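Local atomic coordinates of ALDH21) (Physcomitrella patens subsp. patens, PDB entry 5MZ5), a protein that acts as an NADP(+)-dependent aldehyde dehydrogenase, oxidising succinic semialdehyde and perhaps glyceraldehyde 3-phosphate. Residues A342-L347 and P398-D403; A93-Y98 and E232-G237. All coordinates share one frame; numbering follows the deposited sequence.

Interaction 1: residues A342-L347 and P398-D403; sequences AAVKKL and PTVIED
The pyrrolidine of Pro398 turns its CB and CG atoms to Val344 of helix 333-345 and to Leu347 just after it. This puckered ring is the only one that the two segments bring to the contact: Val344 CG2 lies over one face, Leu347 CD1 comes at the CB edge, and Phe313 and Leu359 also pack on it. This is helix-on-sheet packing in the alpha/beta catalytic domain of an aldehyde dehydrogenase, where the helix end lies against strand 395-402 of the mixed sheet. No hydrogen bond links the two segments, which together bury 174 Å². Val344 divides its methyls between two partners. Its CG2 lies 4.1 Å from Pro398 CB, the two side chains passing in opposite directions, while CG1 reaches Val400 CG2 at 3.9 Å. That division comes with a nearly eclipsed torsion (chi1 -17°), which sets CG1 almost over the residue's own nitrogen, probably at some cost in strain. Val400 keeps CG1 anti to its nitrogen (chi1 -173°) and offers the other methyl. Phe313 and Ile309 of helix 301-313 cover Val344 further. Leu347 CD1 touches Pro398 CB at 4.2 Å. Val344 O, which accepts a backbone bond from Leu347 N, also lies 3.8 Å from Pro398 CG.

Interaction 2: residues A93-Y98 and E232-G237; sequences AAMGAY and EELPLG
Met95 sits in the short turn between helices 75-94 and 97-113 and sends its thioether against the backbone and proline of 232-237, a case of one flexible side chain carrying a whole contact. The first torsion places CG beside the backbone nitrogen, the second is extended (chi2 174°), and SD thereby arrives 3.7 Å from Pro235 CD. A bend at the last torsion (chi3 83°) then turns the methyl aside, bringing CE to 3.4 Å from Glu233 O, a close van der Waals approach, with Leu234 CD1 at 4.5 Å from CE. Leu234 starts away from Met95, and its side chain folds back enough for CD1 to brush that methyl. Glu233 contributes its carbonyl here, while its carboxylate forms a salt bridge with Lys106. An alanine in place of Met95 would probably strip Pro235 CD and the Glu233 carbonyl of the sulfur and methyl that now lie on them, opening a gap between turn and loop. Gly96 follows as N-cap of helix 97-113, its nitrogen bonded to Glu99, and Ala97 N bonds to Asp162 of a second subunit. The contact thus packs the turn joining two consecutive helices on the loop that leads into strand 239-241, an edge strand, within the chain, of the Rossmann-type coenzyme-binding fold.

Interaction 2 closes along the chain before interaction 1 opens, so the two follow in series, both within the aldehyde dehydrogenase fold. They lie on opposite sides of the chain's centre, with their own centres 51 Å apart and nearest atoms about 40 Å apart, and share no helix, strand or sheet. Residues 232-237 lead to an outer strand of the six-stranded sheet in the coenzyme-binding domain, whereas 398-403 belongs to the eight-stranded mixed sheet of the catalytic domain. Interaction 1 sets a helix against a strand, interaction 2 an interhelical turn against a loop, both by apolar packing without hydrogen bonds between the segments. Each lies within one domain, so neither bridges the two, and only interaction 2 adjoins a neighbouring subunit.

Interaction 1: residues A342-L347 and P398-D403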
ATOM      1  N   ALA A 342      22.567  34.900 -23.459  1.00 34.39           N
ATOM      2  CA  ALA A 342      21.858  35.358 -24.661  1.00 34.97           C
ATOM      3  C   ALA A 342      20.331  35.183 -24.503  1.00 39.67           C
ATOM      4  O   ALA A 342      19.569  36.090 -24.848  1.00 40.77           O
ATOM      5  CB  ALA A 342      22.353  34.612 -25.902  1.00 36.01           C
ATOM      6  N   ALA A 343      19.893  34.052 -23.925  1.00 35.09           N
ATOM      7  CA  ALA A 343      18.475  33.798 -23.685  1.00 33.89           C
ATOM      8  C   ALA A 343      17.872  34.707 -22.598  1.00 37.96           C
ATOM      9  O   ALA A 343      16.743  35.159 -22.781  1.00 37.57           O
ATOM     10  CB  ALA A 343      18.228  32.327 -23.389  1.00 33.58           C
ATOM     11  N   VAL A 344      18.630  35.051 -21.522  1.00 35.95           N
ATOM     12  CA  VAL A 344      18.087  35.952 -20.482  1.00 36.26           C
ATOM     13  C   VAL A 344      17.916  37.367 -21.048  1.00 39.53           C
ATOM     14  O   VAL A 344      16.972  38.056 -20.650  1.00 38.88           O
ATOM     15  CB  VAL A 344      18.739  35.959 -19.046  1.00 40.59           C
ATOM     16  CG1 VAL A 344      19.608  34.743 -18.756  1.00 40.25           C
ATOM     17  CG2 VAL A 344      19.465  37.256 -18.720  1.00 40.90           C
ATOM     18  N   LYS A 345      18.806  37.782 -21.988  1.00 36.33           N
ATOM     19  CA  LYS A 345      18.769  39.094 -22.636  1.00 36.74           C
ATOM     20  C   LYS A 345      17.539  39.285 -23.527  1.00 41.47           C
ATOM     21  O   LYS A 345      17.163  40.426 -23.805  1.00 42.53           O
ATOM     22  CB  LYS A 345      20.075  39.367 -23.414  1.00 39.39           C
ATOM     23  CG  LYS A 345      21.215  39.797 -22.491  1.00 43.08           C
ATOM     24  CD  LYS A 345      22.565  39.750 -23.182  1.00 46.69           C
ATOM     25  CE  LYS A 345      23.366  41.012 -22.968  1.00 51.00           C
ATOM     26  NZ  LYS A 345      23.950  41.113 -21.607  1.00 47.37           N
ATOM     27  N   LYS A 346      16.888  38.178 -23.921  1.00 36.63           N
ATOM     28  CA  LYS A 346      15.700  38.167 -24.775  1.00 36.52           C
ATOM     29  C   LYS A 346      14.397  38.207 -23.975  1.00 38.99           C
ATOM     30  O   LYS A 346      13.336  38.427 -24.574  1.00 37.06           O
ATOM     31  CB  LYS A 346      15.715  36.929 -25.701  1.00 39.21           C
ATOM     32  CG  LYS A 346      16.732  37.017 -26.829  1.00 58.23           C
ATOM     33  CD  LYS A 346      16.751  35.742 -27.672  1.00 74.54           C
ATOM     34  CE  LYS A 346      17.708  35.861 -28.844  1.00 89.38           C
ATOM     35  NZ  LYS A 346      17.432  34.849 -29.896  1.00 94.42           N
ATOM     36  N   LEU A 347      14.470  37.975 -22.632  1.00 35.17           N
ATOM     37  CA  LEU A 347      13.303  37.912 -21.753  1.00 34.26           C
ATOM     38  C   LEU A 347      12.571  39.240 -21.660  1.00 39.67           C
ATOM     39  O   LEU A 347      13.179  40.247 -21.318  1.00 40.85           O
ATOM     40  CB  LEU A 347      13.645  37.359 -20.356  1.00 33.56           C
ATOM     41  CG  LEU A 347      14.181  35.915 -20.266  1.00 37.77           C
ATOM     42  CD1 LEU A 347      14.594  35.575 -18.834  1.00 36.41           C
ATOM     43  CD2 LEU A 347      13.173  34.900 -20.812  1.00 38.00           C
ATOM     44  N   PRO A 398      16.459  40.644 -15.325  1.00 31.17           N
ATOM     45  CA  PRO A 398      16.940  39.258 -15.102  1.00 29.59           C
ATOM     46  C   PRO A 398      18.478  39.306 -15.058  1.00 33.59           C
ATOM     47  O   PRO A 398      19.123  39.893 -15.934  1.00 32.25           O
ATOM     48  CB  PRO A 398      16.368  38.470 -16.286  1.00 30.85           C
ATOM     49  CG  PRO A 398      16.030  39.480 -17.305  1.00 35.91           C
ATOM     50  CD  PRO A 398      15.817  40.807 -16.648  1.00 31.51           C
ATOM     51  N   THR A 399      19.039  38.836 -13.943  1.00 31.52           N
ATOM     52  CA  THR A 399      20.456  38.939 -13.627  1.00 31.62           C
ATOM     53  C   THR A 399      21.151  37.594 -13.551  1.00 35.11           C
ATOM     54  O   THR A 399      20.577  36.632 -13.055  1.00 34.36           O
ATOM     55  CB  THR A 399      20.592  39.700 -12.286  1.00 37.31           C
ATOM     56  OG1 THR A 399      19.838  40.911 -12.335  1.00 37.69           O
ATOM     57  CG2 THR A 399      22.031  40.003 -11.906  1.00 35.50           C
ATOM     58  N   VAL A 400      22.417  37.557 -14.004  1.00 32.79           N
ATOM     59  CA  VAL A 400      23.336  36.414 -13.924  1.00 32.64           C
ATOM     60  C   VAL A 400      24.677  36.926 -13.389  1.00 35.80           C
ATOM     61  O   VAL A 400      25.249  37.851 -13.944  1.00 34.33           O
ATOM     62  CB  VAL A 400      23.514  35.595 -15.238  1.00 36.12           C
ATOM     63  CG1 VAL A 400      24.351  34.336 -14.987  1.00 35.11           C
ATOM     64  CG2 VAL A 400      22.162  35.218 -15.844  1.00 35.40           C
ATOM     65  N   ILE A 401      25.145  36.343 -12.287  1.00 34.24           N
ATOM     66  CA  ILE A 401      26.413  36.709 -11.655  1.00 34.24           C
ATOM     67  C   ILE A 401      27.273  35.454 -11.530  1.00 38.98           C
ATOM     68  O   ILE A 401      26.812  34.424 -11.041  1.00 37.53           O
ATOM     69  CB  ILE A 401      26.285  37.463 -10.295  1.00 36.11           C
ATOM     70  CG1 ILE A 401      24.965  38.276 -10.176  1.00 35.67           C
ATOM     71  CG2 ILE A 401      27.532  38.341 -10.055  1.00 36.73           C
ATOM     72  CD1 ILE A 401      24.625  38.792  -8.766  1.00 36.17           C
ATOM     73  N   GLU A 402      28.521  35.570 -11.953  1.00 37.44           N
ATOM     74  CA  GLU A 402      29.511  34.511 -11.961  1.00 38.59           C
ATOM     75  C   GLU A 402      30.462  34.609 -10.757  1.00 45.51           C
ATOM     76  O   GLU A 402      30.863  35.703 -10.374  1.00 45.72           O
ATOM     77  CB  GLU A 402      30.280  34.599 -13.290  1.00 40.32           C
ATOM     78  CG  GLU A 402      31.431  33.637 -13.483  1.00 47.97           C
ATOM     79  CD  GLU A 402      32.076  33.855 -14.836  1.00 67.47           C
ATOM     80  OE1 GLU A 402      32.895  34.797 -14.975  1.00 55.61           O
ATOM     81  OE2 GLU A 402      31.677  33.148 -15.787  1.00 52.97           O
ATOM     82  N   ASP A 403      30.786  33.441 -10.153  1.00 43.45           N
ATOM     83  CA  ASP A 403      31.728  33.258  -9.034  1.00 43.69           C
ATOM     84  C   ASP A 403      31.468  34.169  -7.812  1.00 45.58           C
ATOM     85  O   ASP A 403      32.380  34.828  -7.302  1.00 46.45           O
ATOM     86  CB  ASP A 403      33.191  33.376  -9.528  1.00 46.59           C
ATOM     87  CG  ASP A 403      33.556  32.356 -10.598  1.00 59.51           C
ATOM     88  OD1 ASP A 403      32.967  31.236 -10.586  1.00 58.74           O
ATOM     89  OD2 ASP A 403      34.415  32.675 -11.456  1.00 69.45           O
TER

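Interaction 2: residues A93-Y98 and E232-G237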
ATOM      1  N   ALA A  93     -16.739  15.872  10.155  1.00 26.02           N
ATOM      2  CA  ALA A  93     -16.320  14.486  10.386  1.00 25.09           C
ATOM      3  C   ALA A  93     -17.413  13.453  10.030  1.00 29.45           C
ATOM      4  O   ALA A  93     -17.070  12.326   9.695  1.00 31.63           O
ATOM      5  CB  ALA A  93     -15.862  14.317  11.832  1.00 25.16           C
ATOM      6  N   ALA A  94     -18.707  13.840  10.069  1.00 24.71           N
ATOM      7  CA  ALA A  94     -19.860  12.982   9.742  1.00 24.08           C
ATOM      8  C   ALA A  94     -20.247  13.001   8.243  1.00 28.13           C
ATOM      9  O   ALA A  94     -21.069  12.196   7.825  1.00 29.34           O
ATOM     10  CB  ALA A  94     -21.074  13.348  10.607  1.00 24.62           C
ATOM     11  N   MET A  95     -19.692  13.921   7.445  1.00 23.97           N
ATOM     12  CA  MET A  95     -19.975  13.962   6.006  1.00 23.01           C
ATOM     13  C   MET A  95     -19.559  12.625   5.356  1.00 26.86           C
ATOM     14  O   MET A  95     -18.517  12.048   5.713  1.00 24.80           O
ATOM     15  CB  MET A  95     -19.132  15.054   5.331  1.00 24.58           C
ATOM     16  CG  MET A  95     -19.597  16.464   5.608  1.00 27.95           C
ATOM     17  SD  MET A  95     -18.436  17.655   4.930  1.00 30.55           S
ATOM     18  CE  MET A  95     -18.990  17.733   3.196  1.00 25.98           C
ATOM     19  N   GLY A  96     -20.352  12.178   4.386  1.00 23.10           N
ATOM     20  CA  GLY A  96     -20.011  11.013   3.579  1.00 22.48           C
ATOM     21  C   GLY A  96     -18.860  11.393   2.666  1.00 25.92           C
ATOM     22  O   GLY A  96     -18.689  12.580   2.358  1.00 25.42           O
ATOM     23  N   ALA A  97     -18.031  10.407   2.263  1.00 22.10           N
ATOM     24  CA  ALA A  97     -16.873  10.638   1.382  1.00 20.83           C
ATOM     25  C   ALA A  97     -17.294  11.309   0.067  1.00 23.63           C
ATOM     26  O   ALA A  97     -16.617  12.231  -0.392  1.00 22.34           O
ATOM     27  CB  ALA A  97     -16.117   9.333   1.113  1.00 21.19           C
ATOM     28  N   TYR A  98     -18.455  10.892  -0.485  1.00 21.13           N
ATOM     29  CA  TYR A  98     -19.039  11.433  -1.717  1.00 21.39           C
ATOM     30  C   TYR A  98     -19.466  12.906  -1.540  1.00 25.59           C
ATOM     31  O   TYR A  98     -19.496  13.644  -2.521  1.00 25.48           O
ATOM     32  CB  TYR A  98     -20.232  10.561  -2.213  1.00 22.52           C
ATOM     33  CG  TYR A  98     -21.461  10.663  -1.329  1.00 24.80           C
ATOM     34  CD1 TYR A  98     -21.597   9.866  -0.193  1.00 26.46           C
ATOM     35  CD2 TYR A  98     -22.450  11.612  -1.581  1.00 26.33           C
ATOM     36  CE1 TYR A  98     -22.680  10.014   0.672  1.00 25.40           C
ATOM     37  CE2 TYR A  98     -23.548  11.762  -0.727  1.00 27.14           C
ATOM     38  CZ  TYR A  98     -23.658  10.956   0.397  1.00 33.03           C
ATOM     39  OH  TYR A  98     -24.743  11.074   1.237  1.00 33.43           O
ATOM     40  N   GLU A 232     -23.787  23.979  -0.672  1.00 33.44           N
ATOM     41  CA  GLU A 232     -24.748  23.498   0.324  1.00 34.76           C
ATOM     42  C   GLU A 232     -24.265  22.282   1.124  1.00 38.01           C
ATOM     43  O   GLU A 232     -24.588  22.196   2.308  1.00 37.52           O
ATOM     44  CB  GLU A 232     -26.132  23.241  -0.313  1.00 37.35           C
ATOM     45  CG  GLU A 232     -26.134  22.256  -1.485  1.00 55.94           C
ATOM     46  CD  GLU A 232     -26.008  22.831  -2.889  1.00 81.47           C
ATOM     47  OE1 GLU A 232     -25.036  23.574  -3.164  1.00 55.76           O
ATOM     48  OE2 GLU A 232     -26.871  22.494  -3.731  1.00 83.57           O
ATOM     49  N   GLU A 233     -23.490  21.360   0.490  1.00 34.69           N
ATOM     50  CA  GLU A 233     -22.920  20.151   1.112  1.00 34.28           C
ATOM     51  C   GLU A 233     -21.951  20.487   2.251  1.00 36.64           C
ATOM     52  O   GLU A 233     -21.781  19.682   3.167  1.00 36.49           O
ATOM     53  CB  GLU A 233     -22.155  19.300   0.079  1.00 35.68           C
ATOM     54  CG  GLU A 233     -23.016  18.528  -0.905  1.00 46.18           C
ATOM     55  CD  GLU A 233     -23.303  19.211  -2.226  1.00 69.52           C
ATOM     56  OE1 GLU A 233     -23.299  20.462  -2.279  1.00 53.70           O
ATOM     57  OE2 GLU A 233     -23.579  18.483  -3.207  1.00 73.73           O
ATOM     58  N   LEU A 234     -21.300  21.656   2.178  1.00 31.28           N
ATOM     59  CA  LEU A 234     -20.332  22.077   3.177  1.00 30.01           C
ATOM     60  C   LEU A 234     -21.028  22.642   4.419  1.00 32.96           C
ATOM     61  O   LEU A 234     -21.753  23.622   4.298  1.00 33.06           O
ATOM     62  CB  LEU A 234     -19.326  23.062   2.548  1.00 29.78           C
ATOM     63  CG  LEU A 234     -17.956  23.194   3.212  1.00 32.54           C
ATOM     64  CD1 LEU A 234     -17.198  21.850   3.243  1.00 31.36           C
ATOM     65  CD2 LEU A 234     -17.138  24.258   2.508  1.00 32.74           C
ATOM     66  N   PRO A 235     -20.893  21.988   5.606  1.00 30.42           N
ATOM     67  CA  PRO A 235     -21.583  22.483   6.817  1.00 30.09           C
ATOM     68  C   PRO A 235     -21.298  23.949   7.165  1.00 33.52           C
ATOM     69  O   PRO A 235     -20.221  24.453   6.868  1.00 31.64           O
ATOM     70  CB  PRO A 235     -21.075  21.545   7.925  1.00 31.48           C
ATOM     71  CG  PRO A 235     -20.661  20.291   7.204  1.00 35.55           C
ATOM     72  CD  PRO A 235     -20.095  20.778   5.906  1.00 31.20           C
ATOM     73  N   LEU A 236     -22.265  24.620   7.810  1.00 31.71           N
ATOM     74  CA  LEU A 236     -22.116  26.008   8.252  1.00 33.60           C
ATOM     75  C   LEU A 236     -21.000  26.108   9.306  1.00 36.25           C
ATOM     76  O   LEU A 236     -20.951  25.303  10.237  1.00 36.70           O
ATOM     77  CB  LEU A 236     -23.443  26.522   8.814  1.00 35.43           C
ATOM     78  CG  LEU A 236     -23.530  28.022   9.049  1.00 43.81           C
ATOM     79  CD1 LEU A 236     -23.699  28.775   7.716  1.00 45.24           C
ATOM     80  CD2 LEU A 236     -24.668  28.343  10.029  1.00 48.65           C
ATOM     81  N   GLY A 237     -20.088  27.046   9.101  1.00 32.22           N
ATOM     82  CA  GLY A 237     -18.939  27.242   9.980  1.00 31.45           C
ATOM     83  C   GLY A 237     -17.721  26.405   9.646  1.00 33.22           C
ATOM     84  O   GLY A 237     -16.723  26.479  10.363  1.00 33.23           O
TER